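Local coordinates for uncharacterized protein (Bacteroides eggerthii DSM 20697, PDB 4ECO) that is of unknown function but, being built of leucine-rich repeats, probably takes part in binding other proteins, at residues 114-118 / 255-259; 86-90 / 121-125; 142-146 / 308-314; 93-99 / 193-199. All coordinates share one frame. Residues are numbered along the deposited sequence.

Contact 1: residues 114-118 / 255-259; sequences SHGEK and EVYNC. With NA (sodium ion), chain C.
Segment 255-259 brings the end of strand 253-257 and the turn after it, Asn258 at phi/psi 45/63, against 114-118, a short turn in which residues 115-118 have helical backbone angles. His115 and Tyr257 are closest in register, with CA atoms 6.5 Å apart. Hydrogen bonding centres on the extended side chain of Glu255 (chi1 and chi2 both t): its OE2 takes the backbone N of His115 at 2.9 Å, while OE1 takes His115 ND1 at 2.7 Å. This His-carboxylate pair is made with His115 in the p rotamer (chi1 66°), and NE2 of the same ring is hydrogen-bonded to His144. Strand 253-257 pairs in parallel with strands 210-214 and 277-279 in the sheet of a leucine-rich repeat solenoid; Glu255 and Tyr257 both point their CA-to-CB bonds at the loop lying on that sheet. In the aromatic packing, His115 CB sits over the Tyr257 ring face, 3.6 Å from the centroid and 9° off the normal, and the imidazole edge faces the same ring (centroids 6.0 Å apart, planes at 68°). Lys118 CG meets the ring edge at Tyr257 CE2, 4.0 Å away. The turn is closed by Ser114 N bonding Glu117 OE1 at 3.0 Å and Glu117 N bonding Ser114 O at 3.3 Å. Glu117 (chi1 m, chi2 t) binds sodium through OE2 at 2.8 Å, joined by the carbonyl O of Ser192.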
loop_
_atom_site.group_PDB
_atom_site.type_symbol
_atom_site.label_atom_id
_atom_site.label_comp_id
_atom_site.label_asym_id
_atom_site.label_seq_id
_atom_site.Cartn_x
_atom_site.Cartn_y
_atom_site.Cartn_z
ATOM N N SER A 114 14.980 -12.711 0.540
ATOM C CA SER A 114 13.992 -11.786 -0.015
ATOM C C SER A 114 12.966 -11.398 1.006
ATOM O O SER A 114 12.908 -12.007 2.084
ATOM C CB SER A 114 13.271 -12.408 -1.204
ATOM O OG SER A 114 12.276 -13.311 -0.749
ATOM N N HIS A 115 12.086 -10.428 0.629
ATOM C CA HIS A 115 10.971 -9.988 1.468
ATOM C C HIS A 115 9.946 -11.120 1.569
ATOM O O HIS A 115 9.222 -11.173 2.561
ATOM C CB HIS A 115 10.349 -8.675 0.979
ATOM C CG HIS A 115 9.675 -8.740 -0.350
ATOM N ND1 HIS A 115 10.313 -8.326 -1.498
ATOM C CD2 HIS A 115 8.410 -9.112 -0.664
ATOM C CE1 HIS A 115 9.428 -8.474 -2.473
ATOM N NE2 HIS A 115 8.271 -8.959 -2.018
ATOM N N GLY A 116 9.967 -12.051 0.598
ATOM C CA GLY A 116 9.101 -13.221 0.557
ATOM C C GLY A 116 9.255 -14.110 1.778
ATOM O O GLY A 116 8.272 -14.651 2.288
ATOM N N GLU A 117 10.480 -14.228 2.291
ATOM C CA GLU A 117 10.807 -15.055 3.459
ATOM C C GLU A 117 10.060 -14.606 4.727
ATOM O O GLU A 117 9.711 -15.459 5.552
ATOM C CB GLU A 117 12.309 -15.040 3.702
ATOM C CG GLU A 117 13.080 -15.802 2.633
ATOM C CD GLU A 117 14.584 -15.718 2.774
ATOM O OE1 GLU A 117 15.092 -14.581 2.939
ATOM O OE2 GLU A 117 15.255 -16.779 2.709
ATOM N N LYS A 118 9.752 -13.295 4.845
ATOM C CA LYS A 118 9.006 -12.749 5.979
ATOM C C LYS A 118 7.516 -13.098 5.882
ATOM O O LYS A 118 6.836 -13.057 6.907
ATOM C CB LYS A 118 9.185 -11.205 6.099
ATOM C CG LYS A 118 10.542 -10.713 6.669
ATOM C CD LYS A 118 10.909 -11.264 8.074
ATOM C CE LYS A 118 12.097 -12.197 7.984
ATOM N NZ LYS A 118 12.236 -13.106 9.143
ATOM N N GLU A 255 17.284 -5.899 -4.759
ATOM C CA GLU A 255 16.676 -5.797 -3.432
ATOM C C GLU A 255 17.711 -6.105 -2.338
ATOM O O GLU A 255 18.419 -7.118 -2.412
ATOM C CB GLU A 255 15.472 -6.722 -3.313
ATOM C CG GLU A 255 14.950 -6.818 -1.889
ATOM C CD GLU A 255 13.651 -7.567 -1.689
ATOM O OE1 GLU A 255 12.593 -7.046 -2.101
ATOM O OE2 GLU A 255 13.685 -8.656 -1.080
ATOM N N VAL A 256 17.820 -5.188 -1.358
ATOM C CA VAL A 256 18.641 -5.287 -0.137
ATOM C C VAL A 256 17.670 -4.968 0.999
ATOM O O VAL A 256 17.503 -3.812 1.381
ATOM C CB VAL A 256 19.906 -4.399 -0.147
ATOM C CG1 VAL A 256 20.869 -4.848 0.943
ATOM C CG2 VAL A 256 20.595 -4.416 -1.508
ATOM N N TYR A 257 16.938 -5.983 1.448
ATOM C CA TYR A 257 15.819 -5.816 2.369
ATOM C C TYR A 257 16.086 -6.383 3.740
ATOM O O TYR A 257 16.558 -7.508 3.867
ATOM C CB TYR A 257 14.590 -6.528 1.754
ATOM C CG TYR A 257 13.365 -6.634 2.632
ATOM C CD1 TYR A 257 12.390 -5.644 2.623
ATOM C CD2 TYR A 257 13.113 -7.789 3.373
ATOM C CE1 TYR A 257 11.224 -5.769 3.378
ATOM C CE2 TYR A 257 11.965 -7.911 4.156
ATOM C CZ TYR A 257 11.013 -6.907 4.141
ATOM O OH TYR A 257 9.860 -7.032 4.884
ATOM N N ASN A 258 15.679 -5.628 4.764
ATOM C CA ASN A 258 15.743 -5.996 6.173
ATOM C C ASN A 258 17.103 -6.617 6.538
ATOM O O ASN A 258 17.172 -7.797 6.902
ATOM C CB ASN A 258 14.589 -6.955 6.501
ATOM C CG ASN A 258 14.364 -7.237 7.949
ATOM O OD1 ASN A 258 14.745 -6.469 8.830
ATOM N ND2 ASN A 258 13.748 -8.363 8.228
ATOM N N CYS A 259 18.189 -5.833 6.401
ATOM C CA CYS A 259 19.519 -6.283 6.807
ATOM C C CYS A 259 19.924 -5.383 7.986
ATOM O O CYS A 259 20.348 -4.231 7.796
ATOM C CB CYS A 259 20.498 -6.259 5.640
ATOM S SG CYS A 259 20.056 -7.377 4.276
HETATM NA NA NA C . 15.859 -18.447 4.903
#

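Contact 2: residues 86-90 / 121-125; sequences LSLEG and ERLFG
One carboxylate takes two consecutive backbone amides: Glu89 OE2 accepts from Leu123 N at 2.9 Å and Glu89 OE1 from Phe124 N at 3.0 Å, with N-H...O angles of 160° and 157°. Segment 86-90 is the end of strand 83-87 in the leucine-rich repeat sheet and the turn beyond it; 121-125 is irregular chain from the long loop that follows strand 109-111. CA atoms pair Ser87 with Phe124 (6.4 Å) and Glu89 with Arg122 (6.5 Å). Glu89 reaches across with chi1 m and chi2 t, and OE2 has a further partner in Ser114 OG. From its own side, Ser87 OG donates to Glu89 OE1 (2.9 Å); it also accepts from Glu89 N (3.3 Å), which makes an ST turn. Gly90 follows at positive phi (74°). Apolar cover comes from Phe124 (chi1 m), whose ring packs edge-to-face with Tyr212 and touches strand 109-111, and whose CB lies 3.4 Å from Glu89 OE1 and 3.7 Å from Ser87 OG.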
loop_
_atom_site.group_PDB
_atom_site.type_symbol
_atom_site.label_atom_id
_atom_site.label_comp_id
_atom_site.label_asym_id
_atom_site.label_seq_id
_atom_site.Cartn_x
_atom_site.Cartn_y
_atom_site.Cartn_z
ATOM N N LEU A 86 19.237 -19.113 -9.432
ATOM C CA LEU A 86 19.684 -19.669 -8.158
ATOM C C LEU A 86 19.041 -18.892 -7.021
ATOM O O LEU A 86 19.239 -17.672 -6.896
ATOM C CB LEU A 86 21.237 -19.643 -8.078
ATOM C CG LEU A 86 21.937 -19.776 -6.721
ATOM C CD1 LEU A 86 21.474 -20.979 -5.973
ATOM C CD2 LEU A 86 23.434 -19.885 -6.895
ATOM N N SER A 87 18.264 -19.607 -6.191
ATOM C CA SER A 87 17.587 -18.980 -5.059
ATOM C C SER A 87 17.866 -19.727 -3.759
ATOM O O SER A 87 17.643 -20.941 -3.664
ATOM C CB SER A 87 16.087 -18.903 -5.300
ATOM O OG SER A 87 15.430 -18.343 -4.179
ATOM N N LEU A 88 18.342 -18.995 -2.751
ATOM C CA LEU A 88 18.601 -19.584 -1.451
ATOM C C LEU A 88 17.446 -19.355 -0.527
ATOM O O LEU A 88 17.538 -19.724 0.659
ATOM C CB LEU A 88 19.858 -18.999 -0.824
ATOM C CG LEU A 88 21.165 -19.153 -1.555
ATOM C CD1 LEU A 88 22.222 -18.388 -0.830
ATOM C CD2 LEU A 88 21.530 -20.621 -1.767
ATOM N N GLU A 89 16.360 -18.723 -1.044
ATOM C CA GLU A 89 15.170 -18.387 -0.259
ATOM C C GLU A 89 14.686 -19.565 0.604
ATOM O O GLU A 89 14.544 -20.676 0.086
ATOM C CB GLU A 89 14.020 -17.946 -1.175
ATOM C CG GLU A 89 14.093 -16.524 -1.692
ATOM C CD GLU A 89 12.988 -16.265 -2.691
ATOM O OE1 GLU A 89 12.869 -17.041 -3.672
ATOM O OE2 GLU A 89 12.212 -15.306 -2.469
ATOM N N GLY A 90 14.505 -19.299 1.905
ATOM C CA GLY A 90 13.995 -20.246 2.896
ATOM C C GLY A 90 14.905 -21.360 3.368
ATOM O O GLY A 90 14.527 -22.110 4.271
ATOM N N GLU A 121 6.755 -16.943 1.366
ATOM C CA GLU A 121 6.548 -17.008 -0.083
ATOM C C GLU A 121 7.849 -17.085 -0.818
ATOM O O GLU A 121 8.778 -16.348 -0.484
ATOM C CB GLU A 121 5.782 -15.783 -0.579
ATOM C CG GLU A 121 4.302 -15.775 -0.250
ATOM C CD GLU A 121 3.546 -14.653 -0.926
ATOM O OE1 GLU A 121 3.584 -14.574 -2.179
ATOM O OE2 GLU A 121 2.905 -13.857 -0.201
ATOM N N ARG A 122 7.932 -17.939 -1.845
ATOM C CA ARG A 122 9.143 -17.981 -2.666
ATOM C C ARG A 122 8.938 -16.997 -3.801
ATOM O O ARG A 122 7.971 -17.146 -4.561
ATOM C CB ARG A 122 9.436 -19.396 -3.171
ATOM C CG ARG A 122 10.867 -19.849 -2.893
ATOM C CD ARG A 122 11.228 -21.193 -3.521
ATOM N NE ARG A 122 10.158 -22.196 -3.436
ATOM C CZ ARG A 122 9.862 -22.921 -2.357
ATOM N NH1 ARG A 122 10.526 -22.739 -1.222
ATOM N NH2 ARG A 122 8.873 -23.800 -2.395
ATOM N N LEU A 123 9.761 -15.939 -3.876
ATOM C CA LEU A 123 9.556 -14.961 -4.949
ATOM C C LEU A 123 10.214 -15.430 -6.237
ATOM O O LEU A 123 9.767 -15.070 -7.323
ATOM C CB LEU A 123 10.073 -13.572 -4.565
ATOM C CG LEU A 123 9.616 -13.003 -3.236
ATOM C CD1 LEU A 123 10.250 -11.671 -3.006
ATOM C CD2 LEU A 123 8.129 -12.882 -3.176
ATOM N N PHE A 124 11.255 -16.258 -6.105
ATOM C CA PHE A 124 11.998 -16.840 -7.220
ATOM C C PHE A 124 11.577 -18.279 -7.418
ATOM O O PHE A 124 11.582 -19.074 -6.468
ATOM C CB PHE A 124 13.511 -16.748 -6.976
ATOM C CG PHE A 124 14.116 -15.372 -7.079
ATOM C CD1 PHE A 124 13.693 -14.345 -6.251
ATOM C CD2 PHE A 124 15.180 -15.130 -7.926
ATOM C CE1 PHE A 124 14.261 -13.083 -6.339
ATOM C CE2 PHE A 124 15.774 -13.869 -7.987
ATOM C CZ PHE A 124 15.307 -12.855 -7.196
ATOM N N GLY A 125 11.223 -18.594 -8.650
ATOM C CA GLY A 125 10.759 -19.912 -9.052
ATOM C C GLY A 125 10.055 -19.860 -10.390
ATOM O O GLY A 125 9.899 -18.778 -10.962
#

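Contact 3: residues 142-146 / 308-314; sequences RMHYQ and QIIYIGY
Arg142 closes helix 135-142, just before helix 144-149, which lies against strand 309-311. Arg142 CA is 8.8 Å from Ile309 CA, a separation that only side chains can span. The carbonyl O of Arg142 accepts a hydrogen bond from Tyr311 OH at 2.9 Å. Its side chain, with chi1 m and chi2 and chi3 t, runs past Ile309, leaving Arg142 CD 4.0 Å from Ile309 CD1, and carries the guanidinium to Asp253 in a salt bridge and to Gln276 in a hydrogen bond. Selenomethionine Met143 (psi -1°) forms the link between the helices, its CA 4.1 Å from Tyr311 OH. Tyr145 CA lies 8.1 Å from Tyr311 CA. Tyr145 (chi1 t) gives the main packing: its CB stands over the Tyr311 ring, 3.9 Å from the centroid and 11° off the normal, and Tyr145 CD1 approaches Tyr311 CD1 to 3.4 Å, the two ring planes inclined at 48°. Tyr145 OH reaches the edge of Tyr314 at CD2, 3.9 Å. Gln146 closes the far flank with CB 3.5 Å from Tyr311 OH, its amide bonded to Asp151. Tyr311 (chi1 m) and Ile309 rise from the repeat sheet on the side covered by the helices. The chemistry implies a mostly aromatic seat for the helices on the leucine-rich repeat sheet, with the Tyr311 hydroxyl satisfied by a main-chain carbonyl at the junction between helices.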
loop_
_atom_site.group_PDB
_atom_site.type_symbol
_atom_site.label_atom_id
_atom_site.label_comp_id
_atom_site.label_asym_id
_atom_site.label_seq_id
_atom_site.Cartn_x
_atom_site.Cartn_y
_atom_site.Cartn_z
ATOM N N ARG A 142 7.404 -7.692 -9.913
ATOM C CA ARG A 142 7.835 -6.350 -9.513
ATOM C C ARG A 142 6.834 -5.727 -8.526
ATOM O O ARG A 142 7.241 -5.082 -7.562
ATOM C CB ARG A 142 7.981 -5.442 -10.753
ATOM C CG ARG A 142 9.284 -5.600 -11.509
ATOM C CD ARG A 142 9.482 -4.488 -12.508
ATOM N NE ARG A 142 10.900 -4.310 -12.828
ATOM C CZ ARG A 142 11.369 -3.500 -13.770
ATOM N NH1 ARG A 142 10.538 -2.785 -14.516
ATOM N NH2 ARG A 142 12.672 -3.419 -13.991
HETATM N N MSE A 143 5.529 -5.966 -8.755
HETATM C CA MSE A 143 4.403 -5.464 -7.953
HETATM C C MSE A 143 4.144 -6.279 -6.695
HETATM O O MSE A 143 3.223 -5.932 -5.946
HETATM C CB MSE A 143 3.110 -5.477 -8.797
HETATM C CG MSE A 143 3.154 -4.580 -10.034
HETATM SE SE MSE A 143 3.707 -2.773 -9.652
HETATM C CE MSE A 143 2.216 -2.236 -8.489
ATOM N N HIS A 144 4.919 -7.357 -6.456
ATOM C CA HIS A 144 4.708 -8.238 -5.299
ATOM C C HIS A 144 4.862 -7.492 -3.972
ATOM O O HIS A 144 4.042 -7.736 -3.087
ATOM C CB HIS A 144 5.633 -9.472 -5.302
ATOM C CG HIS A 144 5.319 -10.438 -4.206
ATOM N ND1 HIS A 144 5.702 -10.193 -2.892
ATOM C CD2 HIS A 144 4.650 -11.613 -4.261
ATOM C CE1 HIS A 144 5.225 -11.209 -2.191
ATOM N NE2 HIS A 144 4.599 -12.097 -2.974
ATOM N N TYR A 145 5.902 -6.623 -3.806
ATOM C CA TYR A 145 6.068 -5.930 -2.533
ATOM C C TYR A 145 4.903 -4.984 -2.325
ATOM O O TYR A 145 4.349 -4.913 -1.217
ATOM C CB TYR A 145 7.408 -5.176 -2.438
ATOM C CG TYR A 145 7.676 -4.572 -1.065
ATOM C CD1 TYR A 145 7.238 -3.293 -0.742
ATOM C CD2 TYR A 145 8.399 -5.271 -0.105
ATOM C CE1 TYR A 145 7.505 -2.727 0.504
ATOM C CE2 TYR A 145 8.668 -4.716 1.148
ATOM C CZ TYR A 145 8.213 -3.450 1.449
ATOM O OH TYR A 145 8.488 -2.914 2.674
ATOM N N GLN A 146 4.500 -4.306 -3.415
ATOM C CA GLN A 146 3.414 -3.345 -3.443
ATOM C C GLN A 146 2.094 -3.981 -3.000
ATOM O O GLN A 146 1.478 -3.466 -2.061
ATOM C CB GLN A 146 3.284 -2.744 -4.856
ATOM C CG GLN A 146 2.239 -1.629 -5.015
ATOM C CD GLN A 146 2.531 -0.373 -4.238
ATOM O OE1 GLN A 146 3.675 -0.056 -3.900
ATOM N NE2 GLN A 146 1.480 0.375 -3.940
ATOM N N GLN A 308 13.051 3.426 -11.678
ATOM C CA GLN A 308 11.617 3.560 -11.942
ATOM C C GLN A 308 10.766 3.270 -10.706
ATOM O O GLN A 308 9.658 3.803 -10.610
ATOM C CB GLN A 308 11.199 2.605 -13.086
ATOM C CG GLN A 308 11.745 3.021 -14.452
ATOM C CD GLN A 308 11.454 2.071 -15.594
ATOM O OE1 GLN A 308 11.233 0.876 -15.424
ATOM N NE2 GLN A 308 11.558 2.575 -16.816
ATOM N N ILE A 309 11.252 2.382 -9.796
ATOM C CA ILE A 309 10.531 1.954 -8.582
ATOM C C ILE A 309 11.455 2.038 -7.380
ATOM O O ILE A 309 12.550 1.502 -7.423
ATOM C CB ILE A 309 9.947 0.510 -8.733
ATOM C CG1 ILE A 309 9.178 0.334 -10.067
ATOM C CG2 ILE A 309 9.086 0.120 -7.518
ATOM C CD1 ILE A 309 9.033 -1.083 -10.537
ATOM N N ILE A 310 10.992 2.678 -6.305
ATOM C CA ILE A 310 11.717 2.790 -5.040
ATOM C C ILE A 310 10.828 2.277 -3.893
ATOM O O ILE A 310 9.754 2.830 -3.640
ATOM C CB ILE A 310 12.219 4.247 -4.749
ATOM C CG1 ILE A 310 13.168 4.770 -5.856
ATOM C CG2 ILE A 310 12.892 4.313 -3.375
ATOM C CD1 ILE A 310 13.659 6.210 -5.722
ATOM N N TYR A 311 11.274 1.220 -3.218
ATOM C CA TYR A 311 10.629 0.719 -2.008
ATOM C C TYR A 311 11.563 1.120 -0.872
ATOM O O TYR A 311 12.659 0.551 -0.772
ATOM C CB TYR A 311 10.341 -0.807 -2.055
ATOM C CG TYR A 311 9.369 -1.270 -3.117
ATOM C CD1 TYR A 311 8.018 -0.936 -3.049
ATOM C CD2 TYR A 311 9.782 -2.106 -4.152
ATOM C CE1 TYR A 311 7.114 -1.374 -4.017
ATOM C CE2 TYR A 311 8.881 -2.582 -5.101
ATOM C CZ TYR A 311 7.545 -2.214 -5.030
ATOM O OH TYR A 311 6.645 -2.692 -5.955
ATOM N N ILE A 312 11.209 2.171 -0.096
ATOM C CA ILE A 312 12.132 2.636 0.939
ATOM C C ILE A 312 11.380 2.792 2.304
ATOM O O ILE A 312 11.861 3.487 3.217
ATOM C CB ILE A 312 12.888 3.932 0.479
ATOM C CG1 ILE A 312 14.098 4.254 1.380
ATOM C CG2 ILE A 312 11.964 5.137 0.240
ATOM C CD1 ILE A 312 15.276 4.893 0.689
ATOM N N GLY A 313 10.263 2.067 2.447
ATOM C CA GLY A 313 9.490 2.049 3.687
ATOM C C GLY A 313 10.216 1.366 4.837
ATOM O O GLY A 313 11.235 0.697 4.621
ATOM N N TYR A 314 9.687 1.512 6.074
ATOM C CA TYR A 314 10.255 0.937 7.308
ATOM C C TYR A 314 11.744 1.371 7.482
ATOM O O TYR A 314 12.630 0.557 7.715
ATOM C CB TYR A 314 10.115 -0.589 7.346
ATOM C CG TYR A 314 8.686 -1.086 7.382
ATOM C CD1 TYR A 314 8.011 -1.240 8.591
ATOM C CD2 TYR A 314 8.027 -1.466 6.215
ATOM C CE1 TYR A 314 6.701 -1.719 8.632
ATOM C CE2 TYR A 314 6.710 -1.926 6.246
ATOM C CZ TYR A 314 6.061 -2.071 7.462
ATOM O OH TYR A 314 4.787 -2.563 7.514
#

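Contact 4: residues 93-99 / 193-199; sequences ASGRVPD and NNITFVS
The apolar side of this parallel pairing is formed by Val97, Ile195 and Val198, with Ala93 at its start: Ala93 CB is 3.5 Å from Ile195 CD1, Val97 CG2 is 3.8 Å from Ile195 CG2, and Val97 CB is 4.2 Å from Val198 CG1. The end-to-end directions of the two segments differ by 2°. Backbone bonds make the ladder: Asn194 N to Ala93 O (2.8 Å), Gly95 N to Asn194 O (3.0 Å), Thr196 N to Gly95 O (2.9 Å) and Val97 N to Phe197 O (2.9 Å). The nearest CA pairs include Ser94 with Asn194 (4.2 Å), Gly95 with Ile195 (5.0 Å) and Arg96 with Phe197 (4.6 Å). Gly95, at phi/psi 145/-153 where a CB would jam against the preceding carbonyl, turns the corner. On the face bearing Ser94 and Asn194, the Arg96 guanidinium stacks on Phe197 in a cation-pi contact, CZ 4.0 Å from the ring centroid and planes at 27°; Arg96 also forms a salt bridge with Glu228. At the polar end Ser199 OG donates to Asp99 OD1 (2.7 Å), which also accepts from Glu228 N, while at the start Asn193 OD1, also bonded to Ser216 OG, accepts from Ile195 N (3.1 Å), an Asx turn. The Ser-Gly-Arg-Val-Pro sequence and this short second sheet, separate from the main repeat sheet, are consistent with plant-type leucine-rich repeats.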
loop_
_atom_site.group_PDB
_atom_site.type_symbol
_atom_site.label_atom_id
_atom_site.label_comp_id
_atom_site.label_asym_id
_atom_site.label_seq_id
_atom_site.Cartn_x
_atom_site.Cartn_y
_atom_site.Cartn_z
ATOM N N ALA A 93 20.605 -20.513 4.885
ATOM C CA ALA A 93 22.027 -20.558 4.557
ATOM C C ALA A 93 22.848 -19.755 5.579
ATOM O O ALA A 93 22.368 -18.740 6.098
ATOM C CB ALA A 93 22.239 -20.013 3.159
ATOM N N SER A 94 24.057 -20.247 5.913
ATOM C CA SER A 94 24.913 -19.647 6.922
ATOM C C SER A 94 26.340 -19.724 6.484
ATOM O O SER A 94 26.885 -20.829 6.367
ATOM C CB SER A 94 24.732 -20.360 8.265
ATOM O OG SER A 94 25.704 -19.966 9.221
ATOM N N GLY A 95 26.952 -18.558 6.276
ATOM C CA GLY A 95 28.344 -18.479 5.860
ATOM C C GLY A 95 28.653 -17.336 4.929
ATOM O O GLY A 95 27.978 -16.301 4.945
ATOM N N ARG A 96 29.685 -17.533 4.105
ATOM C CA ARG A 96 30.193 -16.530 3.167
ATOM C C ARG A 96 30.007 -17.012 1.730
ATOM O O ARG A 96 30.358 -18.152 1.440
ATOM C CB ARG A 96 31.679 -16.253 3.476
ATOM C CG ARG A 96 31.917 -15.633 4.870
ATOM C CD ARG A 96 33.361 -15.748 5.357
ATOM N NE ARG A 96 34.340 -15.296 4.361
ATOM C CZ ARG A 96 34.855 -14.071 4.306
ATOM N NH1 ARG A 96 34.517 -13.160 5.210
ATOM N NH2 ARG A 96 35.724 -13.753 3.353
ATOM N N VAL A 97 29.407 -16.180 0.844
ATOM C CA VAL A 97 29.165 -16.539 -0.568
ATOM C C VAL A 97 30.526 -16.521 -1.252
ATOM O O VAL A 97 31.186 -15.480 -1.252
ATOM C CB VAL A 97 28.101 -15.640 -1.241
ATOM C CG1 VAL A 97 27.897 -16.030 -2.696
ATOM C CG2 VAL A 97 26.775 -15.716 -0.482
ATOM N N PRO A 98 31.020 -17.707 -1.693
ATOM C CA PRO A 98 32.396 -17.782 -2.214
ATOM C C PRO A 98 32.540 -17.216 -3.615
ATOM O O PRO A 98 31.547 -16.991 -4.295
ATOM C CB PRO A 98 32.699 -19.286 -2.186
ATOM C CG PRO A 98 31.396 -19.956 -2.323
ATOM C CD PRO A 98 30.351 -19.036 -1.738
ATOM N N ASP A 99 33.799 -17.031 -4.053
ATOM C CA ASP A 99 34.169 -16.482 -5.354
ATOM C C ASP A 99 33.744 -17.404 -6.487
ATOM O O ASP A 99 33.721 -16.973 -7.641
ATOM C CB ASP A 99 35.691 -16.226 -5.409
ATOM C CG ASP A 99 36.200 -15.407 -4.237
ATOM O OD1 ASP A 99 35.639 -14.316 -3.979
ATOM O OD2 ASP A 99 37.093 -15.889 -3.533
ATOM N N ASN A 193 18.523 -15.960 7.449
ATOM C CA ASN A 193 19.792 -16.606 7.129
ATOM C C ASN A 193 20.937 -15.953 7.913
ATOM O O ASN A 193 20.756 -14.889 8.518
ATOM C CB ASN A 193 20.056 -16.494 5.612
ATOM C CG ASN A 193 20.147 -15.052 5.153
ATOM O OD1 ASN A 193 21.132 -14.356 5.396
ATOM N ND2 ASN A 193 19.088 -14.550 4.550
ATOM N N ASN A 194 22.135 -16.554 7.817
ATOM C CA ASN A 194 23.327 -16.026 8.441
ATOM C C ASN A 194 24.431 -15.803 7.367
ATOM O O ASN A 194 25.578 -16.208 7.559
ATOM C CB ASN A 194 23.789 -16.926 9.571
ATOM C CG ASN A 194 24.638 -16.184 10.561
ATOM O OD1 ASN A 194 24.133 -15.433 11.412
ATOM N ND2 ASN A 194 25.949 -16.337 10.428
ATOM N N ILE A 195 24.062 -15.157 6.230
ATOM C CA ILE A 195 25.012 -14.808 5.179
ATOM C C ILE A 195 25.795 -13.595 5.713
ATOM O O ILE A 195 25.206 -12.549 5.948
ATOM C CB ILE A 195 24.340 -14.542 3.795
ATOM C CG1 ILE A 195 23.353 -15.639 3.315
ATOM C CG2 ILE A 195 25.351 -14.152 2.720
ATOM C CD1 ILE A 195 23.900 -16.941 3.144
ATOM N N THR A 196 27.106 -13.746 5.940
ATOM C CA THR A 196 27.931 -12.691 6.528
ATOM C C THR A 196 28.819 -11.994 5.499
ATOM O O THR A 196 29.421 -10.969 5.812
ATOM C CB THR A 196 28.796 -13.289 7.649
ATOM O OG1 THR A 196 29.560 -14.393 7.137
ATOM C CG2 THR A 196 27.959 -13.744 8.843
ATOM N N PHE A 197 28.884 -12.523 4.280
ATOM C CA PHE A 197 29.736 -11.995 3.227
ATOM C C PHE A 197 29.194 -12.402 1.851
ATOM O O PHE A 197 28.648 -13.502 1.695
ATOM C CB PHE A 197 31.176 -12.549 3.430
ATOM C CG PHE A 197 32.262 -11.870 2.648
ATOM C CD1 PHE A 197 32.535 -12.242 1.339
ATOM C CD2 PHE A 197 33.023 -10.860 3.220
ATOM C CE1 PHE A 197 33.506 -11.572 0.596
ATOM C CE2 PHE A 197 34.006 -10.203 2.481
ATOM C CZ PHE A 197 34.249 -10.575 1.176
ATOM N N VAL A 198 29.343 -11.509 0.858
ATOM C CA VAL A 198 28.972 -11.759 -0.537
ATOM C C VAL A 198 30.164 -11.332 -1.366
ATOM O O VAL A 198 30.609 -10.181 -1.272
ATOM C CB VAL A 198 27.645 -11.130 -1.051
ATOM C CG1 VAL A 198 27.279 -11.705 -2.416
ATOM C CG2 VAL A 198 26.502 -11.364 -0.081
ATOM N N SER A 199 30.691 -12.280 -2.158
ATOM C CA SER A 199 31.851 -12.124 -3.019
ATOM C C SER A 199 31.661 -11.044 -4.116
ATOM O O SER A 199 30.582 -10.869 -4.688
ATOM C CB SER A 199 32.173 -13.463 -3.681
ATOM O OG SER A 199 33.179 -13.380 -4.674
#

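Contacts 1, 2 and 3 all seat parts of the long excursion after strand 109-111 on the same repeat sheet, and polar bonds join them. His115 NE2 of contact 1 meets His144 ND1 of contact 3 at 3.0 Å, and the other nitrogen of that ring, His144 NE2, meets Glu121 OE1 of contact 2 at 2.8 Å. Between contacts 1 and 2, Ser114 OG lies 2.6 Å from Glu89 OE2, and Glu117 OE2 lies 2.7 Å from Gly90 N. Contact 4, about 25 Å from contact 3 centre to centre, belongs to the separate two-stranded sheet, yet its segment 193-199 starts at Asn193, directly after the sodium ligand Ser192, and the Asn193 side chain is about 5 Å from the ion.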